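Local structure of xyloglucan-specific endo-beta-1,4-glucanase (Uncultured bacterium, 4W85) at residues G19-A24 and W37-T42. The protein hydrolyses internal beta-1,4-glucosidic bonds in the backbone of xyloglucan, acting as a family 5 endoglucanase on a plant cell-wall polysaccharide. The protein carries 1 engineered substitution. Sequence-based numbering, arbitrary orientation.
With BGC (beta-D-glucopyranose), chain C.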
loop_
_atom_site.group_PDB
_atom_site.type_symbol
_atom_site.label_atom_id
_atom_site.label_comp_id
_atom_site.label_asym_id
_atom_site.label_seq_id
_atom_site.Cartn_x
_atom_site.Cartn_y
_atom_site.Cartn_z
ATOM N N GLY A 19 2.582 7.068 -6.201
ATOM C CA GLY A 19 2.202 7.874 -5.103
ATOM C C GLY A 19 1.855 9.336 -5.448
ATOM O O GLY A 19 2.327 9.882 -6.483
ATOM N N ASN A 20 0.958 9.915 -4.630
ATOM C CA ASN A 20 0.510 11.289 -4.761
ATOM C C ASN A 20 -0.098 11.518 -6.175
ATOM O O ASN A 20 0.176 12.525 -6.842
ATOM C CB ASN A 20 1.698 12.279 -4.530
ATOM C CG ASN A 20 2.030 12.493 -3.059
ATOM O OD1 ASN A 20 1.616 11.756 -2.161
ATOM N ND2 ASN A 20 2.773 13.560 -2.808
ATOM N N THR A 21 -0.903 10.564 -6.619
ATOM C CA THR A 21 -1.466 10.607 -7.997
ATOM C C THR A 21 -2.976 10.379 -7.841
ATOM O O THR A 21 -3.675 11.334 -7.491
ATOM C CB THR A 21 -0.724 9.610 -8.813
ATOM O OG1 THR A 21 0.678 9.902 -8.710
ATOM C CG2 THR A 21 -1.187 9.573 -10.304
ATOM N N LEU A 22 -3.479 9.152 -8.024
ATOM C CA LEU A 22 -4.904 8.897 -7.825
ATOM C C LEU A 22 -5.320 8.988 -6.367
ATOM O O LEU A 22 -6.543 9.088 -6.080
ATOM C CB LEU A 22 -5.368 7.592 -8.488
ATOM C CG LEU A 22 -5.055 7.476 -9.964
ATOM C CD1 LEU A 22 -5.368 6.100 -10.500
ATOM C CD2 LEU A 22 -5.841 8.511 -10.774
ATOM N N ASP A 23 -4.331 8.971 -5.472
ATOM C CA ASP A 23 -4.536 9.168 -4.075
ATOM C C ASP A 23 -4.639 10.625 -3.658
ATOM O O ASP A 23 -5.117 10.924 -2.538
ATOM C CB ASP A 23 -3.457 8.485 -3.246
ATOM C CG ASP A 23 -2.033 8.742 -3.765
ATOM O OD1 ASP A 23 -1.822 8.630 -4.987
ATOM O OD2 ASP A 23 -1.139 9.032 -2.895
ATOM N N ALA A 24 -4.241 11.541 -4.532
ATOM C CA ALA A 24 -4.395 12.949 -4.221
ATOM C C ALA A 24 -5.821 13.406 -4.069
ATOM O O ALA A 24 -6.733 12.956 -4.771
ATOM C CB ALA A 24 -3.623 13.809 -5.221
ATOM N N TRP A 37 -1.849 17.297 -6.827
ATOM C CA TRP A 37 -0.699 17.462 -5.954
ATOM C C TRP A 37 0.571 17.588 -6.781
ATOM O O TRP A 37 1.632 17.301 -6.270
ATOM C CB TRP A 37 -0.584 16.280 -4.984
ATOM C CG TRP A 37 -1.634 16.323 -3.827
ATOM C CD1 TRP A 37 -2.550 17.289 -3.574
ATOM C CD2 TRP A 37 -1.815 15.326 -2.804
ATOM N NE1 TRP A 37 -3.320 16.928 -2.443
ATOM C CE2 TRP A 37 -2.830 15.763 -1.950
ATOM C CE3 TRP A 37 -1.199 14.107 -2.541
ATOM C CZ2 TRP A 37 -3.247 15.023 -0.847
ATOM C CZ3 TRP A 37 -1.590 13.391 -1.470
ATOM C CH2 TRP A 37 -2.615 13.837 -0.623
ATOM N N GLY A 38 0.442 17.970 -8.050
ATOM C CA GLY A 38 1.644 18.377 -8.859
ATOM C C GLY A 38 2.269 17.278 -9.671
ATOM O O GLY A 38 3.253 17.510 -10.350
ATOM N N ASN A 39 1.704 16.075 -9.663
ATOM C CA ASN A 39 2.212 15.072 -10.575
ATOM C C ASN A 39 1.528 15.108 -11.925
ATOM O O ASN A 39 0.350 15.491 -12.050
ATOM C CB ASN A 39 2.092 13.675 -9.947
ATOM C CG ASN A 39 3.194 13.450 -8.966
ATOM O OD1 ASN A 39 4.341 13.821 -9.238
ATOM N ND2 ASN A 39 2.883 12.893 -7.841
ATOM N N PRO A 40 2.256 14.720 -12.945
ATOM C CA PRO A 40 1.619 14.674 -14.258
ATOM C C PRO A 40 0.684 13.495 -14.365
ATOM O O PRO A 40 0.835 12.453 -13.671
ATOM C CB PRO A 40 2.788 14.474 -15.209
ATOM C CG PRO A 40 3.725 13.647 -14.412
ATOM C CD PRO A 40 3.608 14.130 -12.969
ATOM N N LYS A 41 -0.240 13.635 -15.285
ATOM C CA LYS A 41 -1.188 12.591 -15.572
ATOM C C LYS A 41 -0.452 11.312 -15.935
ATOM O O LYS A 41 0.503 11.296 -16.714
ATOM C CB LYS A 41 -2.091 13.049 -16.689
ATOM C CG LYS A 41 -3.129 12.004 -17.014
ATOM C CD LYS A 41 -4.134 12.532 -17.998
ATOM C CE LYS A 41 -5.110 11.406 -18.183
ATOM N NZ LYS A 41 -5.855 11.491 -19.427
ATOM N N THR A 42 -0.860 10.209 -15.364
ATOM C CA THR A 42 -0.147 8.940 -15.587
ATOM C C THR A 42 -0.352 8.472 -17.038
ATOM O O THR A 42 -1.398 8.712 -17.585
ATOM C CB THR A 42 -0.674 7.859 -14.598
ATOM O OG1 THR A 42 -0.629 8.401 -13.264
ATOM C CG2 THR A 42 0.206 6.594 -14.665
HETATM C C2 BGC C . 0.679 16.779 0.856
HETATM C C3 BGC C . 0.191 17.591 -0.316
HETATM C C4 BGC C . 1.354 18.113 -1.115
HETATM C C5 BGC C . 2.183 16.963 -1.658
HETATM C C6 BGC C . 3.237 17.529 -2.639
HETATM C C1 BGC C . 1.495 15.594 0.267
HETATM O O1 BGC C . 1.867 14.577 1.230
HETATM O O2 BGC C . -0.508 16.478 1.544
HETATM O O3 BGC C . -0.467 18.727 0.106
HETATM O O4 BGC C . 0.807 18.862 -2.158
HETATM O O5 BGC C . 2.628 16.132 -0.502
HETATM O O6 BGC C . 4.001 18.614 -2.119
HETATM O O HOH W 1 -0.792 14.838 -8.312
HETATM O O HOH W 2 3.465 15.297 -5.012
#
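The indole of Trp37 lies between Ala24 and the bound glucose. On one face the methyl of Ala24 makes a CH-pi contact, its CB 3.6 Å from the centroid of the five-membered ring; over the opposite face sits the sugar, with BGC C3 3.9 Å from Trp37 CE2. Asn20 comes at the edge of the same indole, CG 3.6 Å from Trp37 CE3, its amide plane turned 77° from the ring. With CG anti to its carbonyl carbon (chi1 -79°), Asn20 sends ND2 past that edge to a water that also bonds Trp37 O, so the amide and the tryptophan backbone share one bridge beside the sugar.

Deeper in, Asn39 ND2 donates to Asn20 O over 2.9 Å, nearly within its own amide plane but 53° out of the carbonyl plane. A second water donates to that carbonyl and accepts from both Trp37 N and Asn39 N, so Asn20 O receives two bonds. Asn39 OD1 accepts a hydrogen bond from Asn307 ND2, so both ends of the amide are engaged. At the far end Thr21 CG2 packs 3.2 Å from Thr42 OG1, a hydroxyl bonded to Glu34.

Asp23 holds the 19-24 loop in shape: its OD1 takes Thr21 N at 2.7 Å and its OD2 takes Asn20 N, while a type I turn runs from Thr21 to Ala24. Both segments belong to the long loop after strand 15-18, the first of the eight parallel strands in this TIM barrel, and together they build a sugar-binding platform, an aromatic residue stacked on a pyranose as is common in glycoside hydrolase clefts.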